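Local coordinates for arginine decarboxylase, A207R protein (Paramecium bursaria Chlorella virus 1, PDB 2NVA) that decarboxylates arginine to agmatine with pyridoxal 5'-phosphate, on a TIM-barrel fold of the eukaryotic ornithine decarboxylase-like family, at residues V64-S70 and R86-H91; R40-A46 and I249-G254. One frame throughout, in Å; residues are numbered along the deposited sequence.

Contact 1 of 2, residues V64-S70 and R86-H91; sequences VNFDCAS and RIIFAH. With PL2 ((4-{[(4-{[amino(imino)methyl]amino}butyl)amino]methyl}-5-hydroxy-6-methylpyridin-3-yl)methyl dihydrogen phosphate), chain I.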
ATOM      1  N   VAL A  64       6.798 -26.221 -12.667  1.00 12.59           N
ATOM      2  CA  VAL A  64       7.420 -25.311 -11.702  1.00 12.23           C
ATOM      3  C   VAL A  64       6.743 -25.532 -10.351  1.00 12.17           C
ATOM      4  O   VAL A  64       5.536 -25.791 -10.313  1.00 12.68           O
ATOM      5  CB  VAL A  64       7.254 -23.832 -12.146  1.00 12.03           C
ATOM      6  CG1 VAL A  64       7.843 -22.855 -11.113  1.00 11.74           C
ATOM      7  CG2 VAL A  64       7.909 -23.598 -13.528  1.00 13.16           C
ATOM      8  N   ASN A  65       7.517 -25.457  -9.264  1.00 11.48           N
ATOM      9  CA  ASN A  65       6.972 -25.636  -7.922  1.00 11.44           C
ATOM     10  C   ASN A  65       6.689 -24.284  -7.270  1.00 11.58           C
ATOM     11  O   ASN A  65       6.759 -23.270  -7.948  1.00 11.29           O
ATOM     12  CB  ASN A  65       7.901 -26.514  -7.084  1.00 11.73           C
ATOM     13  CG  ASN A  65       7.932 -27.947  -7.566  1.00 11.59           C
ATOM     14  OD1 ASN A  65       7.082 -28.372  -8.353  1.00 12.21           O
ATOM     15  ND2 ASN A  65       8.906 -28.711  -7.083  1.00 12.54           N
ATOM     16  N   PHE A  66       6.342 -24.277  -5.985  1.00 11.69           N
ATOM     17  CA  PHE A  66       5.825 -23.050  -5.370  1.00 12.07           C
ATOM     18  C   PHE A  66       6.402 -22.744  -4.008  1.00 12.44           C
ATOM     19  O   PHE A  66       6.687 -23.650  -3.213  1.00 12.96           O
ATOM     20  CB  PHE A  66       4.289 -23.080  -5.327  1.00 11.88           C
ATOM     21  CG  PHE A  66       3.674 -23.179  -6.689  1.00 12.62           C
ATOM     22  CD1 PHE A  66       3.407 -22.034  -7.425  1.00 12.83           C
ATOM     23  CD2 PHE A  66       3.440 -24.421  -7.272  1.00 13.09           C
ATOM     24  CE1 PHE A  66       2.882 -22.121  -8.700  1.00 13.79           C
ATOM     25  CE2 PHE A  66       2.906 -24.521  -8.567  1.00 13.58           C
ATOM     26  CZ  PHE A  66       2.622 -23.376  -9.267  1.00 13.02           C
ATOM     27  N   ASP A  67       6.612 -21.450  -3.795  1.00 12.52           N
ATOM     28  CA  ASP A  67       6.972 -20.883  -2.501  1.00 12.70           C
ATOM     29  C   ASP A  67       5.763 -20.094  -2.024  1.00 12.70           C
ATOM     30  O   ASP A  67       5.410 -19.068  -2.616  1.00 12.62           O
ATOM     31  CB  ASP A  67       8.219 -19.986  -2.647  1.00 13.03           C
ATOM     32  CG  ASP A  67       8.318 -18.911  -1.586  1.00 14.34           C
ATOM     33  OD1 ASP A  67       8.992 -17.888  -1.844  1.00 15.53           O
ATOM     34  OD2 ASP A  67       7.706 -19.046  -0.490  1.00 15.75           O
ATOM     35  N   CYS A  68       5.112 -20.587  -0.971  1.00 12.93           N
ATOM     36  CA  CYS A  68       3.947 -19.908  -0.414  1.00 12.53           C
ATOM     37  C   CYS A  68       4.285 -19.283   0.925  1.00 12.79           C
ATOM     38  O   CYS A  68       4.995 -19.883   1.724  1.00 13.17           O
ATOM     39  CB  CYS A  68       2.788 -20.882  -0.237  1.00 12.87           C
ATOM     40  SG  CYS A  68       2.106 -21.517  -1.796  1.00 13.66           S
ATOM     41  N   ALA A  69       3.750 -18.092   1.179  1.00 12.80           N
ATOM     42  CA  ALA A  69       4.097 -17.307   2.366  1.00 12.64           C
ATOM     43  C   ALA A  69       3.059 -17.397   3.475  1.00 12.74           C
ATOM     44  O   ALA A  69       3.323 -16.973   4.603  1.00 12.49           O
ATOM     45  CB  ALA A  69       4.306 -15.836   1.974  1.00 13.21           C
ATOM     46  N   SER A  70       1.883 -17.931   3.149  1.00 12.06           N
ATOM     47  CA  SER A  70       0.750 -17.936   4.070  1.00 12.67           C
ATOM     48  C   SER A  70      -0.227 -19.047   3.697  1.00 12.53           C
ATOM     49  O   SER A  70      -0.108 -19.644   2.615  1.00 12.95           O
ATOM     50  CB  SER A  70       0.036 -16.578   4.014  1.00 12.13           C
ATOM     51  OG  SER A  70      -0.438 -16.310   2.700  1.00 12.95           O
ATOM     52  N   ARG A  86       4.410 -30.105  -3.712  1.00 11.74           N
ATOM     53  CA  ARG A  86       5.212 -29.176  -4.536  1.00 11.81           C
ATOM     54  C   ARG A  86       5.427 -27.785  -3.904  1.00 11.87           C
ATOM     55  O   ARG A  86       6.034 -26.919  -4.522  1.00 12.40           O
ATOM     56  CB  ARG A  86       4.602 -29.037  -5.939  1.00 12.07           C
ATOM     57  CG  ARG A  86       4.780 -30.272  -6.795  1.00 12.30           C
ATOM     58  CD  ARG A  86       3.824 -30.248  -7.981  1.00 12.36           C
ATOM     59  NE  ARG A  86       4.199 -29.234  -8.975  1.00 11.70           N
ATOM     60  CZ  ARG A  86       3.555 -29.046 -10.128  1.00 12.92           C
ATOM     61  NH1 ARG A  86       3.957 -28.112 -10.978  1.00 12.68           N
ATOM     62  NH2 ARG A  86       2.496 -29.786 -10.423  1.00 12.16           N
ATOM     63  N   ILE A  87       4.926 -27.590  -2.680  1.00 11.88           N
ATOM     64  CA  ILE A  87       4.971 -26.290  -1.986  1.00 12.01           C
ATOM     65  C   ILE A  87       6.025 -26.300  -0.877  1.00 12.83           C
ATOM     66  O   ILE A  87       6.099 -27.268  -0.107  1.00 12.77           O
ATOM     67  CB  ILE A  87       3.573 -25.941  -1.381  1.00 12.07           C
ATOM     68  CG1 ILE A  87       2.518 -25.905  -2.499  1.00 11.74           C
ATOM     69  CG2 ILE A  87       3.601 -24.597  -0.599  1.00 13.10           C
ATOM     70  CD1 ILE A  87       1.083 -25.829  -1.996  1.00 13.22           C
ATOM     71  N   ILE A  88       6.848 -25.247  -0.820  1.00 12.78           N
ATOM     72  CA  ILE A  88       7.679 -24.961   0.354  1.00 12.92           C
ATOM     73  C   ILE A  88       6.989 -23.792   1.050  1.00 12.81           C
ATOM     74  O   ILE A  88       6.713 -22.764   0.414  1.00 12.74           O
ATOM     75  CB  ILE A  88       9.136 -24.550   0.003  1.00 13.05           C
ATOM     76  CG1 ILE A  88      10.027 -25.727  -0.455  1.00 14.00           C
ATOM     77  CG2 ILE A  88       9.847 -23.943   1.222  1.00 13.10           C
ATOM     78  CD1 ILE A  88       9.296 -26.934  -0.907  1.00 17.11           C
ATOM     79  N   PHE A  89       6.689 -23.961   2.343  1.00 12.44           N
ATOM     80  CA  PHE A  89       6.149 -22.875   3.147  1.00 12.24           C
ATOM     81  C   PHE A  89       7.348 -22.022   3.557  1.00 12.83           C
ATOM     82  O   PHE A  89       7.882 -22.170   4.670  1.00 12.47           O
ATOM     83  CB  PHE A  89       5.429 -23.455   4.368  1.00 12.53           C
ATOM     84  CG  PHE A  89       4.398 -22.538   4.994  1.00 12.88           C
ATOM     85  CD1 PHE A  89       4.432 -21.149   4.805  1.00 11.50           C
ATOM     86  CD2 PHE A  89       3.427 -23.077   5.840  1.00 11.75           C
ATOM     87  CE1 PHE A  89       3.491 -20.323   5.433  1.00 12.42           C
ATOM     88  CE2 PHE A  89       2.484 -22.274   6.463  1.00 12.76           C
ATOM     89  CZ  PHE A  89       2.505 -20.895   6.270  1.00 12.94           C
ATOM     90  N   ALA A  90       7.785 -21.145   2.648  1.00 12.56           N
ATOM     91  CA  ALA A  90       9.087 -20.475   2.805  1.00 12.72           C
ATOM     92  C   ALA A  90       8.971 -19.137   3.547  1.00 13.24           C
ATOM     93  O   ALA A  90       9.414 -18.097   3.051  1.00 13.85           O
ATOM     94  CB  ALA A  90       9.765 -20.291   1.436  1.00 13.46           C
ATOM     95  N   HIS A  91       8.383 -19.170   4.738  1.00 12.84           N
ATOM     96  CA  HIS A  91       8.270 -17.978   5.572  1.00 12.42           C
ATOM     97  C   HIS A  91       8.693 -18.449   6.960  1.00 12.36           C
ATOM     98  O   HIS A  91       8.113 -19.390   7.500  1.00 12.35           O
ATOM     99  CB  HIS A  91       6.901 -17.338   5.427  1.00 13.13           C
ATOM    100  CG  HIS A  91       6.768 -16.020   6.126  1.00 14.30           C
ATOM    101  ND1 HIS A  91       7.430 -15.730   7.299  1.00 15.23           N
ATOM    102  CD2 HIS A  91       6.049 -14.915   5.816  1.00 13.69           C
ATOM    103  CE1 HIS A  91       7.126 -14.503   7.683  1.00 13.44           C
ATOM    104  NE2 HIS A  91       6.289 -13.987   6.800  1.00 13.86           N
TER
HETATM  105  N1  PL2 I2001      11.479 -16.086  -1.366  1.00 16.27           N
HETATM  106  C2  PL2 I2001      11.253 -15.419  -0.223  1.00 17.24           C
HETATM  107  C2A PL2 I2001      11.236 -16.173   1.122  1.00 16.58           C
HETATM  108  C3  PL2 I2001      11.037 -14.036  -0.285  1.00 17.19           C
HETATM  109  O3  PL2 I2001      10.827 -13.381   0.887  1.00 16.61           O
HETATM  110  C4  PL2 I2001      11.058 -13.338  -1.510  1.00 16.25           C
HETATM  111  C4A PL2 I2001      10.810 -11.804  -1.623  1.00 17.44           C
HETATM  112  C5  PL2 I2001      11.306 -14.109  -2.663  1.00 15.81           C
HETATM  113  C6  PL2 I2001      11.507 -15.473  -2.556  1.00 15.40           C
HETATM  114  P   PL2 I2001      12.306 -12.034  -5.823  1.00 15.09           P
HETATM  115  N   PL2 I2001      11.191 -11.073  -0.394  1.00 17.41           N
HETATM  116  CA  PL2 I2001      10.284  -9.946  -0.138  1.00 16.81           C
HETATM  117  CG  PL2 I2001       9.378  -7.750  -1.016  1.00 16.95           C
HETATM  118  OP2 PL2 I2001      13.233 -10.724  -5.868  1.00 15.47           O
HETATM  119  OP3 PL2 I2001      10.854 -11.583  -6.403  1.00 14.49           O
HETATM  120  OP1 PL2 I2001      12.903 -13.163  -6.597  1.00 13.21           O
HETATM  121  OP4 PL2 I2001      12.148 -12.329  -4.248  1.00 16.44           O
HETATM  122  C5M PL2 I2001      11.355 -13.447  -4.055  1.00 16.95           C
HETATM  123  CB  PL2 I2001      10.243  -8.972  -1.335  1.00 16.95           C
HETATM  124  CD  PL2 I2001       9.363  -6.754  -2.199  1.00 15.30           C
HETATM  125  NE  PL2 I2001       8.425  -5.674  -1.820  1.00 15.98           N
HETATM  126  CZ  PL2 I2001       7.897  -4.759  -2.647  1.00 16.02           C
HETATM  127  NH2 PL2 I2001       7.037  -3.839  -2.146  1.00 15.33           N
HETATM  128  NH1 PL2 I2001       8.217  -4.746  -3.944  1.00 15.93           N
HETATM  129  O   HOH W   1       7.462 -17.161   1.447  1.00 16.45           O

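Contact 2 of 2, residues R40-A46 and I249-G254; sequences RVTPHYA and IVAEPG. With PL2 ((4-{[(4-{[amino(imino)methyl]amino}butyl)amino]methyl}-5-hydroxy-6-methylpyridin-3-yl)methyl dihydrogen phosphate), chain I.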
ATOM      1  N   ARG A  40      20.543 -27.391 -12.620  1.00 12.94           N
ATOM      2  CA  ARG A  40      20.448 -28.164 -11.378  1.00 13.16           C
ATOM      3  C   ARG A  40      19.409 -27.623 -10.395  1.00 12.99           C
ATOM      4  O   ARG A  40      19.165 -28.236  -9.357  1.00 12.63           O
ATOM      5  CB  ARG A  40      21.805 -28.227 -10.668  1.00 13.48           C
ATOM      6  CG  ARG A  40      22.835 -29.147 -11.348  1.00 14.68           C
ATOM      7  CD  ARG A  40      23.993 -29.466 -10.377  1.00 15.08           C
ATOM      8  NE  ARG A  40      23.580 -30.161  -9.152  1.00 15.25           N
ATOM      9  CZ  ARG A  40      24.370 -30.357  -8.093  1.00 15.86           C
ATOM     10  NH1 ARG A  40      25.623 -29.898  -8.085  1.00 15.38           N
ATOM     11  NH2 ARG A  40      23.914 -31.007  -7.026  1.00 16.43           N
ATOM     12  N   VAL A  41      18.795 -26.489 -10.724  1.00 12.80           N
ATOM     13  CA  VAL A  41      17.981 -25.765  -9.741  1.00 12.64           C
ATOM     14  C   VAL A  41      16.481 -25.817 -10.052  1.00 12.96           C
ATOM     15  O   VAL A  41      16.031 -25.323 -11.093  1.00 13.34           O
ATOM     16  CB  VAL A  41      18.430 -24.284  -9.615  1.00 12.38           C
ATOM     17  CG1 VAL A  41      17.681 -23.586  -8.474  1.00 12.42           C
ATOM     18  CG2 VAL A  41      19.937 -24.187  -9.398  1.00 12.15           C
ATOM     19  N   THR A  42      15.720 -26.426  -9.147  1.00 12.80           N
ATOM     20  CA  THR A  42      14.268 -26.484  -9.275  1.00 12.69           C
ATOM     21  C   THR A  42      13.666 -25.191  -8.736  1.00 12.56           C
ATOM     22  O   THR A  42      13.849 -24.871  -7.555  1.00 12.39           O
ATOM     23  CB  THR A  42      13.679 -27.692  -8.509  1.00 13.10           C
ATOM     24  OG1 THR A  42      14.182 -28.897  -9.097  1.00 13.08           O
ATOM     25  CG2 THR A  42      12.158 -27.700  -8.578  1.00 14.10           C
ATOM     26  N   PRO A  43      12.953 -24.445  -9.602  1.00 12.45           N
ATOM     27  CA  PRO A  43      12.357 -23.190  -9.147  1.00 12.54           C
ATOM     28  C   PRO A  43      11.073 -23.431  -8.357  1.00 12.38           C
ATOM     29  O   PRO A  43      10.205 -24.193  -8.793  1.00 12.56           O
ATOM     30  CB  PRO A  43      12.058 -22.442 -10.457  1.00 12.53           C
ATOM     31  CG  PRO A  43      11.853 -23.525 -11.475  1.00 12.48           C
ATOM     32  CD  PRO A  43      12.657 -24.733 -11.023  1.00 12.53           C
ATOM     33  N   HIS A  44      10.979 -22.796  -7.193  1.00 12.05           N
ATOM     34  CA  HIS A  44       9.741 -22.716  -6.448  1.00 12.04           C
ATOM     35  C   HIS A  44       9.253 -21.278  -6.552  1.00 12.20           C
ATOM     36  O   HIS A  44       9.713 -20.423  -5.806  1.00 12.16           O
ATOM     37  CB  HIS A  44       9.965 -23.128  -4.982  1.00 11.96           C
ATOM     38  CG  HIS A  44      10.052 -24.613  -4.796  1.00 12.10           C
ATOM     39  ND1 HIS A  44       9.096 -25.337  -4.114  1.00 12.37           N
ATOM     40  CD2 HIS A  44      10.969 -25.514  -5.225  1.00 13.11           C
ATOM     41  CE1 HIS A  44       9.421 -26.620  -4.132  1.00 12.50           C
ATOM     42  NE2 HIS A  44      10.556 -26.756  -4.795  1.00 12.05           N
ATOM     43  N   TYR A  45       8.334 -21.035  -7.486  1.00 12.70           N
ATOM     44  CA  TYR A  45       7.892 -19.669  -7.775  1.00 12.03           C
ATOM     45  C   TYR A  45       7.282 -19.001  -6.528  1.00 11.84           C
ATOM     46  O   TYR A  45       6.406 -19.568  -5.877  1.00 11.56           O
ATOM     47  CB  TYR A  45       6.888 -19.647  -8.938  1.00 12.33           C
ATOM     48  CG  TYR A  45       6.250 -18.290  -9.136  1.00 11.97           C
ATOM     49  CD1 TYR A  45       4.872 -18.091  -8.895  1.00 13.53           C
ATOM     50  CD2 TYR A  45       7.019 -17.190  -9.514  1.00 11.67           C
ATOM     51  CE1 TYR A  45       4.280 -16.829  -9.046  1.00 12.57           C
ATOM     52  CE2 TYR A  45       6.444 -15.923  -9.674  1.00 12.09           C
ATOM     53  CZ  TYR A  45       5.082 -15.747  -9.449  1.00 13.17           C
ATOM     54  OH  TYR A  45       4.515 -14.498  -9.591  1.00 13.15           O
ATOM     55  N   ALA A  46       7.740 -17.782  -6.235  1.00 12.05           N
ATOM     56  CA  ALA A  46       7.255 -17.008  -5.094  1.00 11.87           C
ATOM     57  C   ALA A  46       5.924 -16.357  -5.451  1.00 12.30           C
ATOM     58  O   ALA A  46       5.872 -15.298  -6.086  1.00 12.57           O
ATOM     59  CB  ALA A  46       8.302 -15.952  -4.660  1.00 12.26           C
ATOM     60  N   ILE A 249      19.003 -28.863  -5.306  1.00 12.98           N
ATOM     61  CA  ILE A 249      19.095 -27.409  -5.226  1.00 12.56           C
ATOM     62  C   ILE A 249      17.765 -26.836  -5.673  1.00 12.37           C
ATOM     63  O   ILE A 249      17.224 -27.235  -6.699  1.00 12.28           O
ATOM     64  CB  ILE A 249      20.227 -26.825  -6.102  1.00 13.09           C
ATOM     65  CG1 ILE A 249      21.496 -27.718  -6.076  1.00 14.02           C
ATOM     66  CG2 ILE A 249      20.472 -25.307  -5.773  1.00 12.35           C
ATOM     67  CD1 ILE A 249      22.444 -27.460  -4.894  1.00 16.20           C
ATOM     68  N   VAL A 250      17.226 -25.915  -4.888  1.00 12.19           N
ATOM     69  CA  VAL A 250      15.994 -25.225  -5.264  1.00 12.32           C
ATOM     70  C   VAL A 250      16.215 -23.714  -5.149  1.00 12.41           C
ATOM     71  O   VAL A 250      17.213 -23.270  -4.575  1.00 12.56           O
ATOM     72  CB  VAL A 250      14.777 -25.642  -4.372  1.00 12.36           C
ATOM     73  CG1 VAL A 250      14.474 -27.141  -4.504  1.00 13.43           C
ATOM     74  CG2 VAL A 250      15.001 -25.258  -2.918  1.00 13.42           C
ATOM     75  N   ALA A 251      15.289 -22.943  -5.711  1.00 12.06           N
ATOM     76  CA  ALA A 251      15.320 -21.489  -5.613  1.00 12.24           C
ATOM     77  C   ALA A 251      13.898 -20.981  -5.387  1.00 12.40           C
ATOM     78  O   ALA A 251      12.937 -21.729  -5.585  1.00 12.35           O
ATOM     79  CB  ALA A 251      15.900 -20.876  -6.873  1.00 12.41           C
ATOM     80  N   GLU A 252      13.780 -19.714  -4.993  1.00 11.66           N
ATOM     81  CA  GLU A 252      12.479 -19.117  -4.737  1.00 11.98           C
ATOM     82  C   GLU A 252      12.312 -17.848  -5.584  1.00 12.20           C
ATOM     83  O   GLU A 252      12.086 -16.764  -5.038  1.00 12.50           O
ATOM     84  CB  GLU A 252      12.333 -18.791  -3.249  1.00 11.43           C
ATOM     85  CG  GLU A 252      12.537 -19.979  -2.306  1.00 12.91           C
ATOM     86  CD  GLU A 252      12.776 -19.561  -0.852  1.00 14.78           C
ATOM     87  OE1 GLU A 252      12.948 -18.343  -0.583  1.00 15.69           O
ATOM     88  OE2 GLU A 252      12.800 -20.452   0.028  1.00 15.28           O
ATOM     89  N   PRO A 253      12.423 -17.980  -6.919  1.00 12.18           N
ATOM     90  CA  PRO A 253      12.340 -16.758  -7.718  1.00 12.43           C
ATOM     91  C   PRO A 253      10.917 -16.217  -7.784  1.00 12.83           C
ATOM     92  O   PRO A 253       9.972 -16.989  -7.940  1.00 12.25           O
ATOM     93  CB  PRO A 253      12.789 -17.215  -9.115  1.00 12.23           C
ATOM     94  CG  PRO A 253      12.419 -18.661  -9.169  1.00 12.88           C
ATOM     95  CD  PRO A 253      12.608 -19.184  -7.757  1.00 11.66           C
ATOM     96  N   GLY A 254      10.775 -14.895  -7.683  1.00 12.98           N
ATOM     97  CA  GLY A 254       9.489 -14.251  -7.920  1.00 12.65           C
ATOM     98  C   GLY A 254       9.597 -13.412  -9.177  1.00 12.48           C
ATOM     99  O   GLY A 254       9.049 -13.769 -10.230  1.00 12.69           O
TER
HETATM  100  N1  PL2 I2001      11.479 -16.086  -1.366  1.00 16.27           N
HETATM  101  C2  PL2 I2001      11.253 -15.419  -0.223  1.00 17.24           C
HETATM  102  C2A PL2 I2001      11.236 -16.173   1.122  1.00 16.58           C
HETATM  103  C3  PL2 I2001      11.037 -14.036  -0.285  1.00 17.19           C
HETATM  104  O3  PL2 I2001      10.827 -13.381   0.887  1.00 16.61           O
HETATM  105  C4  PL2 I2001      11.058 -13.338  -1.510  1.00 16.25           C
HETATM  106  C4A PL2 I2001      10.810 -11.804  -1.623  1.00 17.44           C
HETATM  107  C5  PL2 I2001      11.306 -14.109  -2.663  1.00 15.81           C
HETATM  108  C6  PL2 I2001      11.507 -15.473  -2.556  1.00 15.40           C
HETATM  109  P   PL2 I2001      12.306 -12.034  -5.823  1.00 15.09           P
HETATM  110  N   PL2 I2001      11.191 -11.073  -0.394  1.00 17.41           N
HETATM  111  CA  PL2 I2001      10.284  -9.946  -0.138  1.00 16.81           C
HETATM  112  CG  PL2 I2001       9.378  -7.750  -1.016  1.00 16.95           C
HETATM  113  OP2 PL2 I2001      13.233 -10.724  -5.868  1.00 15.47           O
HETATM  114  OP3 PL2 I2001      10.854 -11.583  -6.403  1.00 14.49           O
HETATM  115  OP1 PL2 I2001      12.903 -13.163  -6.597  1.00 13.21           O
HETATM  116  OP4 PL2 I2001      12.148 -12.329  -4.248  1.00 16.44           O
HETATM  117  C5M PL2 I2001      11.355 -13.447  -4.055  1.00 16.95           C
HETATM  118  CB  PL2 I2001      10.243  -8.972  -1.335  1.00 16.95           C
HETATM  119  CD  PL2 I2001       9.363  -6.754  -2.199  1.00 15.30           C
HETATM  120  NE  PL2 I2001       8.425  -5.674  -1.820  1.00 15.98           N
HETATM  121  CZ  PL2 I2001       7.897  -4.759  -2.647  1.00 16.02           C
HETATM  122  NH2 PL2 I2001       7.037  -3.839  -2.146  1.00 15.33           N
HETATM  123  NH1 PL2 I2001       8.217  -4.746  -3.944  1.00 15.93           N
HETATM  124  O   HOH W   2      19.122 -30.449  -7.787  1.00 15.29           O

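Contact 1 of 2, residues V64-S70 and R86-H91
Beside the N1 and methyl (C2A) side of the PL2 pyridine, two neighbouring parallel barrel strands form part of the cofactor pocket. Phe66 N to Arg86 O (3.0 Å), Ile88 N to Phe66 O (2.9 Å) and Cys68 N to Ile88 O (3.0 Å) are backbone hydrogen bonds that join them, continued by a weak one from Ala90 N to Cys68 O (3.2 Å). At the start, Arg86 bends back along 64-70: its NH1 donates to Val64 O (2.9 Å) and its NE to Asn65 OD1 (3.1 Å). The pair brackets the beta-alpha-beta unit made with helix 71-80, one of the repeats of the TIM barrel. Phe66, Cys68 and Ile87 turn to that helix, with Cys68 SG 3.6 Å from Ile87 CG2. Asp67 and Ile88 are on the inner face. Asp67 OD1 is 3.1 Å from PL2 N1 and salt-bridged to Lys48, while a water donates to both Asp67 OD2 and Ala90 O (2.7 Å each). Further on, His91 NE2 bonds to Cys322 O of the second subunit.

Contact 2 of 2, residues R40-A46 and I249-G254
Val41 is the bump on the outer face: its CG1 drops to 3.6 Å from Ala251 CB, and its CG2 meets Ile249 CG2 at 3.8 Å, so the valine fills the notch between Ile249 and the small Ala251. Farther along this face, Pro43 CB rests on Pro253 CG at 4.0 Å. At the N-terminal end of the pair, the Arg40 guanidinium lies with one face over Ile249 CG1, its NH1 hydrogen-bonded to Phe242 O, and a water links Arg40 O to Ile249 N. On the inner face, His44 CD2 leans on Val250 CB at 3.9 Å, and His44 ND1 is held by Phe66 O of the next strand. Parallel pairing closes the TIM barrel here, its first strand, in 40-46, meeting its eighth, in 249-254: Thr42 N to Ile249 O (3.0 Å), Ala251 N to Thr42 O (3.0 Å), His44 N to Ala251 O (2.7 Å) and, past the end of strand 249-251, Ala46 N to Pro253 O (2.9 Å). Ala46 CB packs 3.9 Å from both Gly254 CA and PL2 C6. An ideal CB on Gly254 would clash with PL2 OP3; without one the phosphate sits close to the backbone, and Gly254 N donates to PL2 OP1 (3.0 Å). Glu252 OE1 comes within 2.8 Å of PL2 N1, as a glutamate does in related ornithine decarboxylases.

Overall arrangement
Both contacts are buried pairings in one parallel barrel sheet, their centres about 10 Å apart, with strands 65-68 and 41-46 neighbours in it. Asn65 O with Tyr45 N and Asp67 N with Tyr45 O, each 2.8 Å apart, probably hydrogen-bond across that seam, and Ile88 CD1 packs on His44 CE1 at 3.2 Å. They differ in reach: contact 1 spans one local beta-alpha-beta repeat, whereas contact 2 joins the first and last strands of the barrel across some 200 residues. Around PL2, contact 1 contributes a carboxylate at the pyridine nitrogen and the Ala90 carbonyl near the ring methyl, contact 2 a second carboxylate and a backbone NH for the phosphate. Contact 1 alone touches the second subunit.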